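Local structure of arylsulfatase (Pseudoalteromonas sp. MB47, 7AJ0) at residues E34-A37 / V38-K42. The protein is a fucoidan-active sulfatase that probably removes sulfate groups hydrolytically from the fucose-rich algal polysaccharide in an exo-acting manner, with a bound calcium ion. Sequence-based numbering, arbitrary orientation.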
loop_
_atom_site.group_PDB
_atom_site.type_symbol
_atom_site.label_atom_id
_atom_site.label_comp_id
_atom_site.label_asym_id
_atom_site.label_seq_id
_atom_site.Cartn_x
_atom_site.Cartn_y
_atom_site.Cartn_z
ATOM N N GLU A 34 0.223 -49.707 -13.016
ATOM C CA GLU A 34 -0.606 -50.581 -12.190
ATOM C C GLU A 34 -0.136 -52.029 -12.273
ATOM O O GLU A 34 -0.152 -52.748 -11.267
ATOM C CB GLU A 34 -2.072 -50.454 -12.615
ATOM C CG GLU A 34 -3.030 -51.421 -11.928
ATOM C CD GLU A 34 -3.162 -51.177 -10.433
ATOM O OE1 GLU A 34 -2.701 -50.121 -9.951
ATOM O OE2 GLU A 34 -3.729 -52.050 -9.740
ATOM N N LYS A 35 0.281 -52.480 -13.459
ATOM C CA LYS A 35 0.842 -53.823 -13.571
ATOM C C LYS A 35 2.067 -53.982 -12.678
ATOM O O LYS A 35 2.218 -55.000 -11.992
ATOM C CB LYS A 35 1.208 -54.132 -15.021
ATOM C CG LYS A 35 0.048 -54.597 -15.879
ATOM C CD LYS A 35 0.516 -54.890 -17.297
ATOM C CE LYS A 35 -0.566 -54.573 -18.319
ATOM N NZ LYS A 35 -0.053 -54.674 -19.716
ATOM N N VAL A 36 2.957 -52.987 -12.680
ATOM C CA VAL A 36 4.139 -53.047 -11.827
ATOM C C VAL A 36 3.734 -53.087 -10.360
ATOM O O VAL A 36 4.275 -53.871 -9.572
ATOM C CB VAL A 36 5.070 -51.855 -12.118
ATOM C CG1 VAL A 36 6.044 -51.652 -10.970
ATOM C CG2 VAL A 36 5.818 -52.071 -13.421
ATOM N N ALA A 37 2.778 -52.242 -9.968
ATOM C CA ALA A 37 2.372 -52.192 -8.568
ATOM C C ALA A 37 1.731 -53.502 -8.128
ATOM O O ALA A 37 1.989 -53.986 -7.019
ATOM C CB ALA A 37 1.409 -51.025 -8.347
ATOM N N VAL A 38 0.890 -54.092 -8.981
ATOM C CA VAL A 38 0.239 -55.350 -8.628
ATOM C C VAL A 38 1.277 -56.448 -8.432
ATOM O O VAL A 38 1.161 -57.279 -7.523
ATOM C CB VAL A 38 -0.794 -55.735 -9.702
ATOM C CG1 VAL A 38 -1.241 -57.178 -9.519
ATOM C CG2 VAL A 38 -1.990 -54.796 -9.651
ATOM N N SER A 39 2.309 -56.469 -9.280
ATOM C CA SER A 39 3.340 -57.493 -9.163
ATOM C C SER A 39 4.170 -57.305 -7.899
ATOM O O SER A 39 4.482 -58.279 -7.204
ATOM C CB SER A 39 4.238 -57.469 -10.400
ATOM O OG SER A 39 5.389 -58.271 -10.205
ATOM N N LYS A 40 4.539 -56.062 -7.587
ATOM C CA LYS A 40 5.325 -55.809 -6.385
ATOM C C LYS A 40 4.551 -56.183 -5.128
ATOM O O LYS A 40 5.109 -56.776 -4.198
ATOM C CB LYS A 40 5.741 -54.340 -6.334
ATOM C CG LYS A 40 6.845 -53.966 -7.307
ATOM C CD LYS A 40 7.139 -52.478 -7.235
ATOM C CE LYS A 40 8.463 -52.141 -7.887
ATOM N NZ LYS A 40 8.781 -50.693 -7.759
ATOM N N LEU A 41 3.263 -55.841 -5.079
ATOM C CA LEU A 41 2.455 -56.184 -3.914
ATOM C C LEU A 41 2.255 -57.689 -3.807
ATOM O O LEU A 41 2.301 -58.249 -2.705
ATOM C CB LEU A 41 1.109 -55.465 -3.983
ATOM C CG LEU A 41 1.139 -53.958 -3.724
ATOM C CD1 LEU A 41 -0.161 -53.306 -4.172
ATOM C CD2 LEU A 41 1.395 -53.663 -2.254
ATOM N N LYS A 42 2.039 -58.363 -4.939
ATOM C CA LYS A 42 1.830 -59.808 -4.918
ATOM C C LYS A 42 3.052 -60.529 -4.364
ATOM O O LYS A 42 2.937 -61.366 -3.462
ATOM C CB LYS A 42 1.502 -60.306 -6.327
ATOM C CG LYS A 42 1.213 -61.797 -6.430
ATOM C CD LYS A 42 0.772 -62.162 -7.844
ATOM C CE LYS A 42 0.063 -63.511 -7.899
ATOM N NZ LYS A 42 0.991 -64.659 -7.718
#
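Val36 and Lys40, one turn apart on the same helix, lie side by side and point the same way. The CG1 methyl of Val36 meets the aliphatic part of the lysine, coming 3.9 Å from Lys40 CE. Lys40 sets its CG beside its own backbone N (chi1 -74°) and runs extended from there, so the methylenes pass the valine while the ammonium goes beyond it to the carbonyl oxygens of Leu410 and Met364. Lysine suits this place because its greasy shaft can pack while its charged tip bonds elsewhere. An alanine in its place would probably leave both carbonyls without their lysine donor and Val36 CG1 without its neighbour.

Glu34 and Val38 meet at an oblique angle instead. The glutamate chain bends at chi2 (66°), bringing OE2 to 3.3 Å from Val38 CG2, a van der Waals contact; glutamate suits the place because its chain is long enough to lie against the valine methyl while OE2 forms a salt bridge with Arg386, whose side chain Val38 also touches. Beneath the side chains, regular alpha-helical bonding joins the turns, as in Val38 N to Glu34 O (2.8 Å) and Leu41 N to Ala37 O (3.0 Å).

All of this belongs to helix 31-48, which leads into strand 53-59 of the large mixed sheet. Ala37, buried and with a small methyl that allows a close approach, and Leu41 both touch Thr406 and Leu410, and Leu41 also meets Leu387, so the helix packs against helices 377-387 and 406-409 at the protein's surface.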